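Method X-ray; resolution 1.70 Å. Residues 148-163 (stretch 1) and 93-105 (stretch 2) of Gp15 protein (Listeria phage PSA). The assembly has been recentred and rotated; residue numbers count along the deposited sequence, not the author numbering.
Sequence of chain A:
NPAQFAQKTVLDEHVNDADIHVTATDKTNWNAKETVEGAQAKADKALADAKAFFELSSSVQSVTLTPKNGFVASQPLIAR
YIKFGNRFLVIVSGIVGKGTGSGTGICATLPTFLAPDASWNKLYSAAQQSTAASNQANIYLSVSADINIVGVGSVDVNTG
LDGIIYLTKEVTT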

ATOM      1  N   ASN A 148      11.394 -22.095 -14.874  1.00 28.61           N
ATOM      2  CA  ASN A 148      12.277 -23.168 -15.340  1.00 31.83           C
ATOM      3  C   ASN A 148      12.736 -24.031 -14.179  1.00 30.00           C
ATOM      4  O   ASN A 148      13.604 -23.613 -13.383  1.00 30.57           O
ATOM      5  CB  ASN A 148      13.473 -22.492 -16.020  1.00 29.98           C
ATOM      6  CG  ASN A 148      14.465 -23.454 -16.657  1.00 34.15           C
ATOM      7  OD1 ASN A 148      14.267 -24.644 -16.702  1.00 31.72           O
ATOM      8  ND2 ASN A 148      15.626 -22.916 -16.968  1.00 35.76           N
ATOM      9  N   ILE A 149      12.211 -25.258 -14.099  1.00 28.67           N
ATOM     10  CA  ILE A 149      12.620 -26.207 -13.073  1.00 30.25           C
ATOM     11  C   ILE A 149      13.962 -26.842 -13.462  1.00 34.49           C
ATOM     12  O   ILE A 149      14.033 -27.605 -14.424  1.00 38.46           O
ATOM     13  CB  ILE A 149      11.526 -27.277 -12.839  1.00 31.59           C
ATOM     14  CG1 ILE A 149      10.236 -26.609 -12.365  1.00 35.30           C
ATOM     15  CG2 ILE A 149      12.023 -28.301 -11.855  1.00 33.27           C
ATOM     16  CD1 ILE A 149       9.039 -27.527 -12.406  1.00 38.83           C
ATOM     17  N   VAL A 150      15.021 -26.495 -12.743  1.00 31.10           N
ATOM     18  CA  VAL A 150      16.396 -26.869 -13.043  1.00 31.05           C
ATOM     19  C   VAL A 150      16.884 -28.036 -12.222  1.00 31.32           C
ATOM     20  O   VAL A 150      17.652 -28.862 -12.706  1.00 32.71           O
ATOM     21  CB  VAL A 150      17.299 -25.627 -12.822  1.00 30.79           C
ATOM     22  CG1 VAL A 150      18.756 -26.024 -12.701  1.00 36.74           C
ATOM     23  CG2 VAL A 150      17.093 -24.632 -13.927  1.00 30.57           C
ATOM     24  N   GLY A 151      16.448 -28.153 -10.965  1.00 29.68           N
ATOM     25  CA  GLY A 151      16.827 -29.308 -10.164  1.00 26.95           C
ATOM     26  C   GLY A 151      15.660 -29.757  -9.344  1.00 34.68           C
ATOM     27  O   GLY A 151      14.926 -28.901  -8.844  1.00 29.53           O
ATOM     28  N   VAL A 152      15.463 -31.078  -9.230  1.00 32.31           N
ATOM     29  CA  VAL A 152      14.370 -31.630  -8.421  1.00 30.74           C
ATOM     30  C   VAL A 152      14.913 -32.849  -7.673  1.00 35.96           C
ATOM     31  O   VAL A 152      15.763 -33.615  -8.165  1.00 29.67           O
ATOM     32  CB  VAL A 152      13.111 -32.006  -9.220  1.00 33.06           C
ATOM     33  CG1 VAL A 152      12.404 -30.839  -9.806  1.00 34.49           C
ATOM     34  CG2 VAL A 152      13.443 -33.063 -10.368  1.00 36.09           C
ATOM     35  N   GLY A 153      14.364 -33.073  -6.481  1.00 31.30           N
ATOM     36  CA  GLY A 153      14.711 -34.274  -5.742  1.00 33.03           C
ATOM     37  C   GLY A 153      14.260 -35.517  -6.492  1.00 32.93           C
ATOM     38  O   GLY A 153      14.944 -36.555  -6.481  1.00 31.89           O
ATOM     39  N   SER A 154      13.093 -35.432  -7.105  1.00 31.80           N
ATOM     40  CA  SER A 154      12.535 -36.525  -7.896  1.00 32.79           C
ATOM     41  C   SER A 154      11.685 -36.013  -9.036  1.00 30.37           C
ATOM     42  O   SER A 154      10.730 -35.231  -8.822  1.00 31.86           O
ATOM     43  CB  SER A 154      11.682 -37.477  -6.999  1.00 36.73           C
ATOM     44  OG  SER A 154      10.873 -38.285  -7.861  1.00 36.69           O
ATOM     45  N   VAL A 155      11.975 -36.493 -10.263  1.00 28.65           N
ATOM     46  CA  VAL A 155      11.186 -36.054 -11.407  1.00 28.75           C
ATOM     47  C   VAL A 155       9.747 -36.561 -11.384  1.00 31.08           C
ATOM     48  O   VAL A 155       8.921 -36.063 -12.154  1.00 33.64           O
ATOM     49  CB  VAL A 155      11.823 -36.460 -12.748  1.00 34.91           C
ATOM     50  CG1 VAL A 155      13.255 -35.900 -12.831  1.00 34.15           C
ATOM     51  CG2 VAL A 155      11.807 -37.972 -12.898  1.00 34.96           C
ATOM     52  N   ASP A 156       9.459 -37.540 -10.535  1.00 34.33           N
ATOM     53  CA  ASP A 156       8.130 -38.139 -10.484  1.00 39.39           C
ATOM     54  C   ASP A 156       7.231 -37.556  -9.392  1.00 42.96           C
ATOM     55  O   ASP A 156       6.113 -38.035  -9.217  1.00 39.89           O
ATOM     56  CB  ASP A 156       8.244 -39.638 -10.232  1.00 39.36           C
ATOM     57  CG  ASP A 156       8.986 -40.335 -11.339  1.00 41.30           C
ATOM     58  OD1 ASP A 156       8.667 -40.046 -12.496  1.00 38.70           O
ATOM     59  OD2 ASP A 156       9.912 -41.110 -11.035  1.00 50.57           O
ATOM     60  N   VAL A 157       7.665 -36.522  -8.703  1.00 36.61           N
ATOM     61  CA  VAL A 157       6.906 -35.886  -7.596  1.00 32.01           C
ATOM     62  C   VAL A 157       6.518 -34.492  -8.056  1.00 39.21           C
ATOM     63  O   VAL A 157       7.279 -33.835  -8.779  1.00 35.15           O
ATOM     64  CB  VAL A 157       7.736 -35.851  -6.315  1.00 36.67           C
ATOM     65  CG1 VAL A 157       7.051 -35.084  -5.187  1.00 34.19           C
ATOM     66  CG2 VAL A 157       8.017 -37.305  -5.863  1.00 40.60           C
ATOM     67  N   ASN A 158       5.308 -34.060  -7.702  1.00 32.53           N
ATOM     68  CA  ASN A 158       4.860 -32.777  -8.174  1.00 29.56           C
ATOM     69  C   ASN A 158       5.714 -31.682  -7.516  1.00 24.57           C
ATOM     70  O   ASN A 158       6.300 -31.878  -6.440  1.00 31.76           O
ATOM     71  CB  ASN A 158       3.372 -32.514  -7.813  1.00 37.48           C
ATOM     72  CG  ASN A 158       2.395 -33.490  -8.483  1.00 45.56           C
ATOM     73  OD1 ASN A 158       2.747 -34.214  -9.400  1.00 37.20           O
ATOM     74  ND2 ASN A 158       1.132 -33.465  -8.028  1.00 36.18           N
ATOM     75  N   THR A 159       5.766 -30.526  -8.163  1.00 31.15           N
ATOM     76  CA  THR A 159       6.599 -29.407  -7.719  1.00 31.17           C
ATOM     77  C   THR A 159       5.747 -28.152  -7.488  1.00 27.50           C
ATOM     78  O   THR A 159       4.959 -27.731  -8.358  1.00 28.58           O
ATOM     79  CB  THR A 159       7.706 -29.144  -8.754  1.00 32.94           C
ATOM     80  OG1 THR A 159       8.574 -30.297  -8.776  1.00 32.20           O
ATOM     81  CG2 THR A 159       8.553 -27.986  -8.335  1.00 33.09           C
ATOM     82  N   GLY A 160       5.911 -27.528  -6.310  1.00 29.65           N
ATOM     83  CA  GLY A 160       5.126 -26.343  -6.008  1.00 28.13           C
ATOM     84  C   GLY A 160       5.692 -25.044  -6.561  1.00 31.07           C
ATOM     85  O   GLY A 160       6.909 -24.883  -6.657  1.00 30.24           O
ATOM     86  N   LEU A 161       4.806 -24.120  -6.928  1.00 27.61           N
ATOM     87  CA  LEU A 161       5.201 -22.792  -7.417  1.00 27.14           C
ATOM     88  C   LEU A 161       4.861 -21.667  -6.428  1.00 30.67           C
ATOM     89  O   LEU A 161       5.091 -20.487  -6.736  1.00 30.98           O
ATOM     90  CB  LEU A 161       4.526 -22.474  -8.738  1.00 29.15           C
ATOM     91  CG  LEU A 161       4.710 -23.449  -9.896  1.00 33.87           C
ATOM     92  CD1 LEU A 161       4.077 -22.892 -11.111  1.00 36.79           C
ATOM     93  CD2 LEU A 161       6.183 -23.742 -10.111  1.00 30.66           C
ATOM     94  N   ASP A 162       4.315 -22.005  -5.247  1.00 28.98           N
ATOM     95  CA  ASP A 162       3.766 -21.020  -4.326  1.00 28.61           C
ATOM     96  C   ASP A 162       4.806 -20.109  -3.683  1.00 30.29           C
ATOM     97  O   ASP A 162       4.408 -19.130  -3.061  1.00 29.67           O
ATOM     98  CB  ASP A 162       2.964 -21.770  -3.224  1.00 26.17           C
ATOM     99  CG  ASP A 162       1.866 -22.602  -3.806  1.00 29.06           C
ATOM    100  OD1 ASP A 162       1.003 -21.980  -4.438  1.00 29.72           O
ATOM    101  OD2 ASP A 162       1.860 -23.881  -3.672  1.00 32.70           O
ATOM    102  N   GLY A 163       6.106 -20.381  -3.797  1.00 27.52           N
ATOM    103  CA  GLY A 163       7.125 -19.515  -3.261  1.00 31.69           C
ATOM    104  C   GLY A 163       7.733 -18.514  -4.228  1.00 31.61           C
ATOM    105  O   GLY A 163       8.625 -17.743  -3.871  1.00 32.55           O
TER
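Stretch 2 (93-105) SGIVGKGTGSGTG

Stretch 2 (93-105) lies antiparallel to stretch 1 (148-163), its start beside the end of stretch 1. The shortest polar contacts are a salt bridge, Lys-98 NZ to Asp-156 OD1 at 2.7 Å, and a backbone hydrogen bond, Gly-105 N to Ile-149 O, also 2.7 Å. Lys-98 reaches its partner fully extended, all four chi angles t, and its CD passes 3.4 Å from Val-155 O on the way. Gly-105 and Ile-149 form a hydrogen-bonded antiparallel pair: Ile-149 N returns a bond to Gly-105 O at 2.8 Å. A second such pair joins Val-96 and Thr-159, with Val-96 N to Thr-159 O and Thr-159 N to Val-96 O both 2.9 Å and nearly straight. Beyond it Leu-161 N donates to Gly-94 O at 2.8 Å, and Gly-94 N donates to the Asp-162 side chain, OD1, at 3.0 Å, so that a carboxylate takes up the backbone pairing where stretch 1 leaves its strand.

The register shifts by one residue between the two ladders, and loops fill the gap. In stretch 2 strand 93-97 gives way to a type II' turn from Lys-98 to Gly-101, closed by Gly-101 N to Lys-98 O at 3.0 Å; Gly-99 has positive phi (61°). Stretch 1 makes a type I turn from Ser-154 to Val-157, in which Asp-156 N also bonds Ser-154 OG at 3.1 Å. Two waters bridge the stretches: one accepts from Lys-98 N (3.0 Å) and donates to Asn-158 OD1 (2.7 Å); the other donates to Gly-103 O (2.8 Å) and bonds Thr-159 OG1 (2.8 Å).

Glycines allow the close approach. Gly-103 has phi/psi of 85/-2°, and a CB there would lie only 2.7 Å from Val-155 O, a clash. At Gly-97 a CB would sit a tight 3.2 Å from Asn-158 OD1.

Packing completes the contact, which buries 882 Å² in all. Val-96 shares a sheet face with Ile-149 and Thr-159; its CG2 lies 3.9 Å from Ile-149 CD1, and its CG1 lies 4.2 Å from Leu-161 CD1. Ile-95 is on the other face, its CG2 3.5 Å from Asn-158 CB, while Gly-160, its non-hydrogen-bonded partner, leaves CA 4.4 Å from Ile-95 CG1. Farther along, Val-155 points toward stretch 2, with CB 3.3 Å from Ser-102 O and CG1 4.2 Å from Thr-104 CG2.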

ATOM      1  N   SER A  93       1.243 -19.014  -7.788  1.00 31.14           N
ATOM      2  CA  SER A  93       0.660 -20.108  -7.024  1.00 28.99           C
ATOM      3  C   SER A  93       0.384 -21.297  -7.963  1.00 27.63           C
ATOM      4  O   SER A  93       0.177 -21.132  -9.178  1.00 32.23           O
ATOM      5  CB  SER A  93      -0.685 -19.681  -6.324  1.00 28.99           C
ATOM      6  OG  SER A  93      -1.653 -19.500  -7.320  1.00 40.51           O
ATOM      7  N   GLY A  94       0.289 -22.468  -7.349  1.00 29.56           N
ATOM      8  CA  GLY A  94      -0.049 -23.687  -8.024  1.00 29.80           C
ATOM      9  C   GLY A  94       1.009 -24.762  -7.891  1.00 27.59           C
ATOM     10  O   GLY A  94       2.038 -24.587  -7.241  1.00 30.39           O
ATOM     11  N   ILE A  95       0.682 -25.944  -8.465  1.00 29.34           N
ATOM     12  CA  ILE A  95       1.507 -27.129  -8.366  1.00 29.16           C
ATOM     13  C   ILE A  95       1.525 -27.779  -9.735  1.00 34.45           C
ATOM     14  O   ILE A  95       0.467 -27.937 -10.358  1.00 33.54           O
ATOM     15  CB  ILE A  95       0.981 -28.113  -7.324  1.00 34.03           C
ATOM     16  CG1 ILE A  95       0.920 -27.462  -5.919  1.00 31.95           C
ATOM     17  CG2 ILE A  95       1.840 -29.420  -7.245  1.00 31.65           C
ATOM     18  CD1 ILE A  95       0.251 -28.371  -4.875  1.00 35.33           C
ATOM     19  N   VAL A  96       2.726 -28.105 -10.247  1.00 36.35           N
ATOM     20  CA  VAL A  96       2.833 -28.741 -11.572  1.00 34.64           C
ATOM     21  C   VAL A  96       3.202 -30.210 -11.358  1.00 29.98           C
ATOM     22  O   VAL A  96       3.967 -30.562 -10.434  1.00 32.56           O
ATOM     23  CB  VAL A  96       3.845 -28.042 -12.503  1.00 32.05           C
ATOM     24  CG1 VAL A  96       3.380 -26.656 -12.795  1.00 32.17           C
ATOM     25  CG2 VAL A  96       5.251 -28.042 -11.837  1.00 32.13           C
ATOM     26  N   GLY A  97       2.683 -31.059 -12.252  1.00 32.36           N
ATOM     27  CA  GLY A  97       2.981 -32.477 -12.304  1.00 34.05           C
ATOM     28  C   GLY A  97       3.768 -32.851 -13.576  1.00 26.80           C
ATOM     29  O   GLY A  97       3.669 -32.150 -14.598  1.00 30.29           O
ATOM     30  N   LYS A  98       4.474 -33.971 -13.491  1.00 35.87           N
ATOM     31  CA  LYS A  98       5.346 -34.425 -14.581  1.00 33.45           C
ATOM     32  C   LYS A  98       4.577 -34.586 -15.874  1.00 37.72           C
ATOM     33  O   LYS A  98       5.033 -34.154 -16.942  1.00 35.91           O
ATOM     34  CB  LYS A  98       5.985 -35.724 -14.177  1.00 35.34           C
ATOM     35  CG  LYS A  98       7.056 -36.244 -15.198  1.00 37.67           C
ATOM     36  CD  LYS A  98       7.403 -37.627 -14.798  1.00 36.94           C
ATOM     37  CE  LYS A  98       8.722 -38.025 -15.517  1.00 46.00           C
ATOM     38  NZ  LYS A  98       9.134 -39.380 -15.068  1.00 47.92           N
ATOM     39  N   GLY A  99       3.347 -35.117 -15.794  1.00 39.41           N
ATOM     40  CA  GLY A  99       2.576 -35.252 -17.029  1.00 38.96           C
ATOM     41  C   GLY A  99       3.348 -36.167 -17.986  1.00 34.96           C
ATOM     42  O   GLY A  99       3.868 -37.223 -17.600  1.00 38.51           O
ATOM     43  N   THR A 100       3.410 -35.753 -19.209  1.00 36.89           N
ATOM     44  CA  THR A 100       4.149 -36.468 -20.236  1.00 46.83           C
ATOM     45  C   THR A 100       5.552 -35.916 -20.469  1.00 47.32           C
ATOM     46  O   THR A 100       6.287 -36.459 -21.298  1.00 41.79           O
ATOM     47  CB  THR A 100       3.372 -36.373 -21.540  1.00 38.01           C
ATOM     48  OG1 THR A 100       3.215 -35.007 -21.846  1.00 41.92           O
ATOM     49  CG2 THR A 100       1.989 -37.036 -21.396  1.00 50.45           C
ATOM     50  N   GLY A 101       5.976 -34.921 -19.713  1.00 41.28           N
ATOM     51  CA  GLY A 101       7.290 -34.342 -19.882  1.00 40.12           C
ATOM     52  C   GLY A 101       8.276 -35.007 -18.964  1.00 36.49           C
ATOM     53  O   GLY A 101       8.061 -36.111 -18.455  1.00 39.64           O
ATOM     54  N   SER A 102       9.404 -34.317 -18.739  1.00 31.29           N
ATOM     55  CA  SER A 102      10.487 -34.838 -17.930  1.00 30.23           C
ATOM     56  C   SER A 102      10.431 -34.447 -16.476  1.00 29.97           C
ATOM     57  O   SER A 102      11.221 -34.995 -15.669  1.00 33.53           O
ATOM     58  CB  SER A 102      11.821 -34.333 -18.507  1.00 32.54           C
ATOM     59  OG  SER A 102      11.846 -32.900 -18.457  1.00 32.07           O
ATOM     60  N   GLY A 103       9.517 -33.544 -16.091  1.00 34.47           N
ATOM     61  CA  GLY A 103       9.569 -33.053 -14.726  1.00 35.80           C
ATOM     62  C   GLY A 103      10.518 -31.899 -14.543  1.00 39.13           C
ATOM     63  O   GLY A 103      10.725 -31.448 -13.395  1.00 33.80           O
ATOM     64  N   THR A 104      11.196 -31.516 -15.626  1.00 36.57           N
ATOM     65  CA  THR A 104      12.209 -30.468 -15.593  1.00 33.90           C
ATOM     66  C   THR A 104      12.031 -29.536 -16.761  1.00 30.89           C
ATOM     67  O   THR A 104      11.287 -29.793 -17.706  1.00 34.21           O
ATOM     68  CB  THR A 104      13.615 -31.078 -15.672  1.00 38.79           C
ATOM     69  OG1 THR A 104      13.812 -31.602 -17.018  1.00 39.14           O
ATOM     70  CG2 THR A 104      13.750 -32.171 -14.715  1.00 39.18           C
ATOM     71  N   GLY A 105      12.702 -28.380 -16.702  1.00 32.85           N
ATOM     72  CA  GLY A 105      12.517 -27.418 -17.754  1.00 32.28           C
ATOM     73  C   GLY A 105      11.407 -26.435 -17.489  1.00 34.17           C
ATOM     74  O   GLY A 105      10.918 -26.286 -16.350  1.00 33.48           O
TER
HETATM   75  O   HOH W   1       4.739 -35.363 -10.863  1.00 37.73           O
HETATM   76  O   HOH W   2       8.739 -31.118 -11.496  1.00 36.38           O